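Local coordinates for protein precorrin-3 methylase (Rhodobacter capsulatus, PDB 3NUT) that binds S-adenosyl-L-homocysteine and probably acts as a methyltransferase in the biosynthesis of adenosylcobalamin, at residues A[120-125]-A[135-140]; A[165-170]-A[228-233]. All blocks are in the same frame, centred on the assembly; numbering follows the deposited sequence.

Contact 1 of 2, residues A[120-125]-A[135-140]; sequences TAMLAA and HDFCAI. With SAH (S-adenosyl-L-homocysteine), chain E.
Met-122 gives this helix-on-sheet packing a Met-aromatic contact: in the tetrapyrrole methylase fold, the start of helix 121-129 lies against strand 137-141, with 129° between the N-to-C directions of the short segments. Starting from CB, chi1 of 67° tucks CG in between the backbone N and the carbonyl carbon. The side chain then runs straight through chi2 and carries SD out toward the strand, where the sulfur sits 3.9 Å from the CB of Ala-139. A bend at chi3 (-62°) turns the methyl along the strand to Phe-137, and CE ends 3.3 Å from CE1 of that ring, a tight apolar fit. The sulfur itself stands off obliquely, 5.3 Å from the ring centroid. Leu-123 adds a looser touch through CD2 to CZ of Phe-137. All of this is buried. Strand 137-141 pairs antiparallel with a strand of the second subunit, so the sheet runs on across the dimer interface, and Met-122 of that subunit also packs on Phe-137. The N-terminal end of the helix meets the ligand. The CB of Ala-121 lies 3.4 Å from C4 of the adenine, and the positive end of the helix dipole would probably favour the ligand's carboxylate. That carboxylate is held by a hydrogen bond from Ala-121 N to SAH OXT, 3.2 Å long.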
ATOM      1  N   THR A 120       5.416   0.967  -0.397  1.00 25.37           N
ATOM      2  CA  THR A 120       5.190   1.510  -1.734  1.00 26.37           C
ATOM      3  C   THR A 120       5.242   3.024  -1.694  1.00 27.01           C
ATOM      4  O   THR A 120       4.751   3.640  -0.733  1.00 27.35           O
ATOM      5  CB  THR A 120       3.821   1.207  -2.328  1.00 27.14           C
ATOM      6  OG1 THR A 120       2.807   1.494  -1.352  1.00 28.15           O
ATOM      7  CG2 THR A 120       3.713  -0.196  -2.773  1.00 28.22           C
ATOM      8  N   ALA A 121       5.765   3.605  -2.783  1.00 26.83           N
ATOM      9  CA  ALA A 121       5.824   5.037  -3.000  1.00 26.94           C
ATOM     10  C   ALA A 121       4.578   5.832  -2.620  1.00 27.14           C
ATOM     11  O   ALA A 121       4.691   6.896  -2.002  1.00 28.33           O
ATOM     12  CB  ALA A 121       6.241   5.327  -4.452  1.00 26.19           C
ATOM     13  N   MET A 122       3.394   5.350  -2.958  1.00 28.16           N
ATOM     14  CA  MET A 122       2.176   6.106  -2.632  1.00 29.74           C
ATOM     15  C   MET A 122       2.022   6.369  -1.125  1.00 30.09           C
ATOM     16  O   MET A 122       1.766   7.501  -0.693  1.00 30.06           O
ATOM     17  CB  MET A 122       0.913   5.442  -3.202  1.00 30.23           C
ATOM     18  CG  MET A 122       0.517   4.087  -2.598  1.00 31.46           C
ATOM     19  SD  MET A 122      -0.947   3.391  -3.432  1.00 32.11           S
ATOM     20  CE  MET A 122      -2.153   4.646  -3.040  1.00 38.43           C
ATOM     21  N   LEU A 123       2.213   5.308  -0.345  1.00 30.56           N
ATOM     22  CA  LEU A 123       2.052   5.350   1.098  1.00 30.29           C
ATOM     23  C   LEU A 123       3.232   6.047   1.735  1.00 29.77           C
ATOM     24  O   LEU A 123       3.080   6.641   2.784  1.00 29.33           O
ATOM     25  CB  LEU A 123       1.876   3.931   1.671  1.00 30.84           C
ATOM     26  CG  LEU A 123       0.561   3.182   1.353  1.00 31.05           C
ATOM     27  CD1 LEU A 123       0.479   1.922   2.181  1.00 33.44           C
ATOM     28  CD2 LEU A 123      -0.671   4.025   1.617  1.00 32.22           C
ATOM     29  N   ALA A 124       4.405   5.980   1.103  1.00 28.99           N
ATOM     30  CA  ALA A 124       5.514   6.760   1.595  1.00 29.74           C
ATOM     31  C   ALA A 124       5.282   8.278   1.341  1.00 30.36           C
ATOM     32  O   ALA A 124       5.597   9.103   2.204  1.00 30.45           O
ATOM     33  CB  ALA A 124       6.827   6.285   1.042  1.00 28.23           C
ATOM     34  N   ALA A 125       4.706   8.626   0.193  1.00 30.77           N
ATOM     35  CA  ALA A 125       4.325  10.029  -0.093  1.00 31.85           C
ATOM     36  C   ALA A 125       3.147  10.519   0.763  1.00 32.29           C
ATOM     37  O   ALA A 125       3.212  11.604   1.377  1.00 33.53           O
ATOM     38  CB  ALA A 125       4.013  10.206  -1.565  1.00 31.68           C
ATOM     39  N   HIS A 135      -8.801   7.629   3.477  1.00 41.51           N
ATOM     40  CA  HIS A 135     -10.077   7.019   3.128  1.00 42.20           C
ATOM     41  C   HIS A 135      -9.887   6.095   1.933  1.00 41.09           C
ATOM     42  O   HIS A 135      -8.781   5.997   1.412  1.00 40.60           O
ATOM     43  CB  HIS A 135     -11.103   8.103   2.786  1.00 43.15           C
ATOM     44  CG  HIS A 135     -11.756   8.719   3.985  1.00 47.86           C
ATOM     45  ND1 HIS A 135     -11.036   9.222   5.053  1.00 50.11           N
ATOM     46  CD2 HIS A 135     -13.065   8.935   4.274  1.00 50.74           C
ATOM     47  CE1 HIS A 135     -11.874   9.708   5.952  1.00 51.11           C
ATOM     48  NE2 HIS A 135     -13.109   9.552   5.501  1.00 52.42           N
ATOM     49  N   ASP A 136     -10.976   5.435   1.515  1.00 40.07           N
ATOM     50  CA  ASP A 136     -11.019   4.629   0.298  1.00 39.04           C
ATOM     51  C   ASP A 136     -10.211   5.269  -0.824  1.00 38.33           C
ATOM     52  O   ASP A 136     -10.384   6.451  -1.139  1.00 38.40           O
ATOM     53  CB  ASP A 136     -12.462   4.421  -0.155  1.00 39.20           C
ATOM     54  CG  ASP A 136     -13.287   3.656   0.865  1.00 39.27           C
ATOM     55  OD1 ASP A 136     -12.742   3.296   1.922  1.00 42.84           O
ATOM     56  OD2 ASP A 136     -14.483   3.411   0.619  1.00 40.22           O
ATOM     57  N   PHE A 137      -9.296   4.497  -1.397  1.00 37.22           N
ATOM     58  CA  PHE A 137      -8.407   5.022  -2.423  1.00 36.71           C
ATOM     59  C   PHE A 137      -8.069   3.953  -3.450  1.00 36.48           C
ATOM     60  O   PHE A 137      -8.312   2.758  -3.236  1.00 36.04           O
ATOM     61  CB  PHE A 137      -7.132   5.604  -1.775  1.00 36.37           C
ATOM     62  CG  PHE A 137      -6.220   4.560  -1.166  1.00 35.83           C
ATOM     63  CD1 PHE A 137      -5.249   3.931  -1.940  1.00 34.70           C
ATOM     64  CD2 PHE A 137      -6.341   4.209   0.172  1.00 35.39           C
ATOM     65  CE1 PHE A 137      -4.401   2.962  -1.383  1.00 37.45           C
ATOM     66  CE2 PHE A 137      -5.505   3.224   0.736  1.00 35.49           C
ATOM     67  CZ  PHE A 137      -4.526   2.613  -0.046  1.00 35.16           C
ATOM     68  N   CYS A 138      -7.500   4.376  -4.567  1.00 36.92           N
ATOM     69  CA  CYS A 138      -7.052   3.413  -5.566  1.00 37.50           C
ATOM     70  C   CYS A 138      -5.686   3.771  -6.127  1.00 37.44           C
ATOM     71  O   CYS A 138      -5.257   4.927  -6.058  1.00 37.82           O
ATOM     72  CB  CYS A 138      -8.075   3.311  -6.688  1.00 38.18           C
ATOM     73  SG  CYS A 138      -8.250   4.835  -7.602  1.00 40.81           S
ATOM     74  N   ALA A 139      -5.000   2.778  -6.678  1.00 37.10           N
ATOM     75  CA  ALA A 139      -3.695   2.981  -7.280  1.00 37.27           C
ATOM     76  C   ALA A 139      -3.805   2.751  -8.770  1.00 37.33           C
ATOM     77  O   ALA A 139      -4.409   1.772  -9.219  1.00 37.28           O
ATOM     78  CB  ALA A 139      -2.664   2.034  -6.665  1.00 37.58           C
ATOM     79  N   ILE A 140      -3.223   3.651  -9.543  1.00 38.02           N
ATOM     80  CA  ILE A 140      -3.416   3.617 -10.986  1.00 39.22           C
ATOM     81  C   ILE A 140      -2.106   3.882 -11.717  1.00 40.10           C
ATOM     82  O   ILE A 140      -1.417   4.883 -11.462  1.00 40.14           O
ATOM     83  CB  ILE A 140      -4.521   4.628 -11.454  1.00 39.04           C
ATOM     84  CG1 ILE A 140      -5.903   4.247 -10.887  1.00 39.16           C
ATOM     85  CG2 ILE A 140      -4.596   4.679 -12.976  1.00 38.82           C
ATOM     86  CD1 ILE A 140      -7.019   5.327 -11.087  1.00 39.30           C
TER
HETATM   87  N   SAH E1501       6.816  -1.270  -7.129  1.00 37.11           N
HETATM   88  CA  SAH E1501       6.872   0.224  -7.097  1.00 37.66           C
HETATM   89  CB  SAH E1501       6.124   0.826  -8.297  1.00 38.01           C
HETATM   90  CG  SAH E1501       6.924   0.671  -9.590  1.00 41.03           C
HETATM   91  SD  SAH E1501       6.432   1.808 -10.865  1.00 46.62           S
HETATM   92  C   SAH E1501       6.214   0.613  -5.825  1.00 37.20           C
HETATM   93  O   SAH E1501       5.621  -0.299  -5.263  1.00 37.07           O
HETATM   94  OXT SAH E1501       6.230   1.755  -5.325  1.00 36.04           O
HETATM   95  C5' SAH E1501       7.564   3.158 -10.620  1.00 45.29           C
HETATM   96  C4' SAH E1501       6.813   4.465 -10.295  1.00 44.43           C
HETATM   97  O4' SAH E1501       6.535   4.511  -8.889  1.00 43.89           O
HETATM   98  C3' SAH E1501       7.550   5.778 -10.597  1.00 43.67           C
HETATM   99  O3' SAH E1501       7.299   6.310 -11.906  1.00 46.00           O
HETATM  100  C2' SAH E1501       6.983   6.735  -9.571  1.00 42.87           C
HETATM  101  O2' SAH E1501       5.689   7.239  -9.964  1.00 41.92           O
HETATM  102  C1' SAH E1501       6.755   5.833  -8.375  1.00 41.15           C
HETATM  103  N9  SAH E1501       7.899   5.870  -7.433  1.00 38.13           N
HETATM  104  C8  SAH E1501       8.761   4.871  -7.157  1.00 37.86           C
HETATM  105  N7  SAH E1501       9.671   5.279  -6.220  1.00 38.37           N
HETATM  106  C5  SAH E1501       9.394   6.563  -5.880  1.00 35.89           C
HETATM  107  C6  SAH E1501       9.939   7.602  -4.953  1.00 38.11           C
HETATM  108  N6  SAH E1501      11.016   7.370  -4.160  1.00 38.31           N
HETATM  109  N1  SAH E1501       9.339   8.819  -4.919  1.00 36.38           N
HETATM  110  C2  SAH E1501       8.269   9.091  -5.696  1.00 36.43           C
HETATM  111  N3  SAH E1501       7.729   8.194  -6.554  1.00 36.76           N
HETATM  112  C4  SAH E1501       8.233   6.941  -6.693  1.00 36.77           C

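Contact 2 of 2, residues A[165-170]-A[228-233]. With SAH (S-adenosyl-L-homocysteine), chain E.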
ATOM      1  N   ALA A 165     -10.157   8.453  -3.437  1.00 38.49           N
ATOM      2  CA  ALA A 165      -8.919   9.198  -3.532  1.00 38.20           C
ATOM      3  C   ALA A 165      -8.045   8.373  -4.476  1.00 37.54           C
ATOM      4  O   ALA A 165      -8.333   7.191  -4.709  1.00 38.07           O
ATOM      5  CB  ALA A 165      -8.266   9.379  -2.135  1.00 37.68           C
ATOM      6  N   MET A 166      -7.018   8.968  -5.063  1.00 37.19           N
ATOM      7  CA  MET A 166      -6.205   8.197  -6.025  1.00 37.43           C
ATOM      8  C   MET A 166      -4.713   8.471  -5.984  1.00 37.28           C
ATOM      9  O   MET A 166      -4.259   9.587  -5.646  1.00 37.50           O
ATOM     10  CB  MET A 166      -6.663   8.404  -7.470  1.00 37.49           C
ATOM     11  CG  MET A 166      -8.059   8.928  -7.680  1.00 38.12           C
ATOM     12  SD  MET A 166      -8.216   9.346  -9.420  1.00 41.46           S
ATOM     13  CE  MET A 166      -9.872  10.025  -9.455  1.00 43.49           C
ATOM     14  N   ALA A 167      -3.955   7.467  -6.388  1.00 36.21           N
ATOM     15  CA  ALA A 167      -2.542   7.638  -6.580  1.00 36.64           C
ATOM     16  C   ALA A 167      -2.109   7.180  -7.965  1.00 36.86           C
ATOM     17  O   ALA A 167      -2.482   6.098  -8.429  1.00 36.99           O
ATOM     18  CB  ALA A 167      -1.766   6.903  -5.504  1.00 36.36           C
ATOM     19  N   PHE A 168      -1.296   8.007  -8.611  1.00 37.87           N
ATOM     20  CA  PHE A 168      -0.796   7.732  -9.961  1.00 38.72           C
ATOM     21  C   PHE A 168       0.661   7.301  -9.972  1.00 38.82           C
ATOM     22  O   PHE A 168       1.526   8.042  -9.536  1.00 38.35           O
ATOM     23  CB  PHE A 168      -0.982   8.963 -10.872  1.00 39.05           C
ATOM     24  CG  PHE A 168      -2.423   9.395 -11.022  1.00 40.08           C
ATOM     25  CD1 PHE A 168      -3.442   8.438 -11.145  1.00 40.58           C
ATOM     26  CD2 PHE A 168      -2.762  10.749 -11.042  1.00 39.40           C
ATOM     27  CE1 PHE A 168      -4.771   8.824 -11.282  1.00 41.87           C
ATOM     28  CE2 PHE A 168      -4.104  11.154 -11.190  1.00 40.71           C
ATOM     29  CZ  PHE A 168      -5.105  10.192 -11.299  1.00 42.40           C
ATOM     30  N   TYR A 169       0.908   6.090 -10.469  1.00 39.90           N
ATOM     31  CA  TYR A 169       2.259   5.594 -10.671  1.00 41.19           C
ATOM     32  C   TYR A 169       2.647   5.802 -12.137  1.00 42.35           C
ATOM     33  O   TYR A 169       1.846   5.550 -13.050  1.00 42.60           O
ATOM     34  CB  TYR A 169       2.364   4.112 -10.273  1.00 41.02           C
ATOM     35  CG  TYR A 169       2.399   3.820  -8.765  1.00 41.19           C
ATOM     36  CD1 TYR A 169       3.551   3.328  -8.154  1.00 40.14           C
ATOM     37  CD2 TYR A 169       1.274   4.026  -7.961  1.00 39.53           C
ATOM     38  CE1 TYR A 169       3.588   3.057  -6.774  1.00 41.43           C
ATOM     39  CE2 TYR A 169       1.298   3.766  -6.598  1.00 40.82           C
ATOM     40  CZ  TYR A 169       2.453   3.270  -5.996  1.00 41.81           C
ATOM     41  OH  TYR A 169       2.465   3.015  -4.619  1.00 40.99           O
ATOM     42  N   ASN A 170       3.871   6.272 -12.358  1.00 44.01           N
ATOM     43  CA  ASN A 170       4.394   6.467 -13.712  1.00 45.24           C
ATOM     44  C   ASN A 170       3.584   7.533 -14.437  1.00 46.70           C
ATOM     45  O   ASN A 170       2.909   7.238 -15.413  1.00 46.83           O
ATOM     46  CB  ASN A 170       4.348   5.144 -14.486  1.00 44.78           C
ATOM     47  CG  ASN A 170       5.103   4.053 -13.798  1.00 43.82           C
ATOM     48  OD1 ASN A 170       6.288   4.173 -13.573  1.00 42.86           O
ATOM     49  ND2 ASN A 170       4.418   2.983 -13.449  1.00 44.28           N
ATOM     50  N   VAL A 228       5.046  10.622  -7.767  1.00 41.01           N
ATOM     51  CA  VAL A 228       3.797   9.924  -7.627  1.00 39.27           C
ATOM     52  C   VAL A 228       2.755  11.007  -7.311  1.00 38.67           C
ATOM     53  O   VAL A 228       3.013  11.931  -6.527  1.00 39.02           O
ATOM     54  CB  VAL A 228       3.879   8.774  -6.560  1.00 38.95           C
ATOM     55  CG1 VAL A 228       4.147   9.307  -5.159  1.00 37.92           C
ATOM     56  CG2 VAL A 228       2.607   7.933  -6.561  1.00 38.53           C
ATOM     57  N   VAL A 229       1.597  10.905  -7.937  1.00 37.52           N
ATOM     58  CA  VAL A 229       0.608  11.972  -7.869  1.00 36.48           C
ATOM     59  C   VAL A 229      -0.601  11.491  -7.074  1.00 36.49           C
ATOM     60  O   VAL A 229      -1.238  10.478  -7.415  1.00 36.29           O
ATOM     61  CB  VAL A 229       0.193  12.458  -9.298  1.00 36.75           C
ATOM     62  CG1 VAL A 229      -0.878  13.568  -9.228  1.00 35.76           C
ATOM     63  CG2 VAL A 229       1.415  12.902 -10.111  1.00 34.50           C
ATOM     64  N   LEU A 230      -0.898  12.210  -6.001  1.00 36.51           N
ATOM     65  CA  LEU A 230      -2.007  11.861  -5.145  1.00 37.65           C
ATOM     66  C   LEU A 230      -3.174  12.792  -5.420  1.00 38.45           C
ATOM     67  O   LEU A 230      -3.013  14.003  -5.503  1.00 39.27           O
ATOM     68  CB  LEU A 230      -1.618  11.909  -3.666  1.00 37.31           C
ATOM     69  CG  LEU A 230      -0.369  11.135  -3.223  1.00 37.87           C
ATOM     70  CD1 LEU A 230      -0.059  11.437  -1.766  1.00 36.70           C
ATOM     71  CD2 LEU A 230      -0.474   9.626  -3.450  1.00 36.03           C
ATOM     72  N   VAL A 231      -4.342  12.196  -5.587  1.00 39.01           N
ATOM     73  CA  VAL A 231      -5.563  12.920  -5.792  1.00 39.51           C
ATOM     74  C   VAL A 231      -6.451  12.630  -4.591  1.00 39.91           C
ATOM     75  O   VAL A 231      -6.708  11.472  -4.283  1.00 39.25           O
ATOM     76  CB  VAL A 231      -6.274  12.452  -7.083  1.00 39.78           C
ATOM     77  CG1 VAL A 231      -7.389  13.423  -7.444  1.00 39.34           C
ATOM     78  CG2 VAL A 231      -5.289  12.351  -8.227  1.00 39.70           C
ATOM     79  N   GLY A 232      -6.918  13.678  -3.913  1.00 40.29           N
ATOM     80  CA  GLY A 232      -7.806  13.492  -2.770  1.00 41.66           C
ATOM     81  C   GLY A 232      -9.196  12.976  -3.116  1.00 42.47           C
ATOM     82  O   GLY A 232      -9.521  12.790  -4.297  1.00 42.81           O
ATOM     83  N   ASN A 233      -9.990  12.692  -2.080  1.00 43.53           N
ATOM     84  CA  ASN A 233     -11.450  12.591  -2.199  1.00 44.80           C
ATOM     85  C   ASN A 233     -11.965  14.029  -2.431  1.00 45.14           C
ATOM     86  O   ASN A 233     -11.191  14.999  -2.398  1.00 44.97           O
ATOM     87  CB  ASN A 233     -12.084  12.096  -0.882  1.00 44.81           C
ATOM     88  CG  ASN A 233     -11.728  10.663  -0.534  1.00 47.41           C
ATOM     89  OD1 ASN A 233     -12.334   9.703  -1.032  1.00 51.04           O
ATOM     90  ND2 ASN A 233     -10.773  10.504   0.368  1.00 48.47           N
TER
HETATM   91  N   SAH E1501       6.816  -1.270  -7.129  1.00 37.11           N
HETATM   92  CA  SAH E1501       6.872   0.224  -7.097  1.00 37.66           C
HETATM   93  CB  SAH E1501       6.124   0.826  -8.297  1.00 38.01           C
HETATM   94  CG  SAH E1501       6.924   0.671  -9.590  1.00 41.03           C
HETATM   95  SD  SAH E1501       6.432   1.808 -10.865  1.00 46.62           S
HETATM   96  C   SAH E1501       6.214   0.613  -5.825  1.00 37.20           C
HETATM   97  O   SAH E1501       5.621  -0.299  -5.263  1.00 37.07           O
HETATM   98  OXT SAH E1501       6.230   1.755  -5.325  1.00 36.04           O
HETATM   99  C5' SAH E1501       7.564   3.158 -10.620  1.00 45.29           C
HETATM  100  C4' SAH E1501       6.813   4.465 -10.295  1.00 44.43           C
HETATM  101  O4' SAH E1501       6.535   4.511  -8.889  1.00 43.89           O
HETATM  102  C3' SAH E1501       7.550   5.778 -10.597  1.00 43.67           C
HETATM  103  O3' SAH E1501       7.299   6.310 -11.906  1.00 46.00           O
HETATM  104  C2' SAH E1501       6.983   6.735  -9.571  1.00 42.87           C
HETATM  105  O2' SAH E1501       5.689   7.239  -9.964  1.00 41.92           O
HETATM  106  C1' SAH E1501       6.755   5.833  -8.375  1.00 41.15           C
HETATM  107  N9  SAH E1501       7.899   5.870  -7.433  1.00 38.13           N
HETATM  108  C8  SAH E1501       8.761   4.871  -7.157  1.00 37.86           C
HETATM  109  N7  SAH E1501       9.671   5.279  -6.220  1.00 38.37           N
HETATM  110  C5  SAH E1501       9.394   6.563  -5.880  1.00 35.89           C
HETATM  111  C6  SAH E1501       9.939   7.602  -4.953  1.00 38.11           C
HETATM  112  N6  SAH E1501      11.016   7.370  -4.160  1.00 38.31           N
HETATM  113  N1  SAH E1501       9.339   8.819  -4.919  1.00 36.38           N
HETATM  114  C2  SAH E1501       8.269   9.091  -5.696  1.00 36.43           C
HETATM  115  N3  SAH E1501       7.729   8.194  -6.554  1.00 36.76           N
HETATM  116  C4  SAH E1501       8.233   6.941  -6.693  1.00 36.77           C
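Two antiparallel strands, 165-169 and 227-231, pair at the middle of a mixed five-stranded sheet, their short segments 167° apart in direction. Met-166 and Val-231 form a hydrogen-bonded pair: Met-166 N to Val-231 O and Val-231 N to Met-166 O are both 2.6 Å. Phe-168 and Val-229 form the next one, shorter from Phe-168 N to Val-229 O (2.7 Å) than from Val-229 N to Phe-168 O (3.3 Å). Between them Ala-167 and Leu-230 make a non-hydrogen-bonded pair and touch through CB and CD2. On the side of the sheet that carries Met-166, Phe-168, Val-229 and Val-231, the Phe-168 ring crosses Val-231 obliquely, CE2 standing 3.4 Å from CG2, and helix 179-190 covers it through Val-183 and Leu-187. At the ligand end Val-228 CG2 lies over one face of the Tyr-169 ring, while SAH OXT meets the ring edge in plane, 3.3 Å from CE1. Since the Tyr-169 hydroxyl is hydrogen-bonded to Met-122 N, an alanine here would probably loosen both the helix start and the fit around the ligand's carboxylate. Asn-170 N donates an almost straight 3.2 Å bond to SAH O2'. Tyr-169, Asn-170 and Val-228 thus line part of the S-adenosyl-L-homocysteine pocket of this tetrapyrrole methylase.

How the contacts relate
Strand 165-169 joins the two contacts, lying between strand 137-141 of contact 1 and strand 227-231 of contact 2; the centres of the two contacts are about 7 Å apart. Parallel pairing ties it to the first: Ile-140 N lies 2.8 Å from Ala-167 O, and Ile-140 O the same distance from Tyr-169 N, both probable hydrogen bonds. On the helix-facing side, Met-122 CE reaches Ala-167 CB at 3.4 Å, and Thr-120 CB packs 3.2 Å from Tyr-169 OH. Both contacts touch S-adenosyl-L-homocysteine: contact 1 hydrogen-bonds its carboxylate, contact 2 its ribose, and the Tyr-169 ring edge meets the carboxylate as well. Backbone carbonyls of Pro-18, Asp-88 and Thr-227 also hydrogen-bond to the ligand.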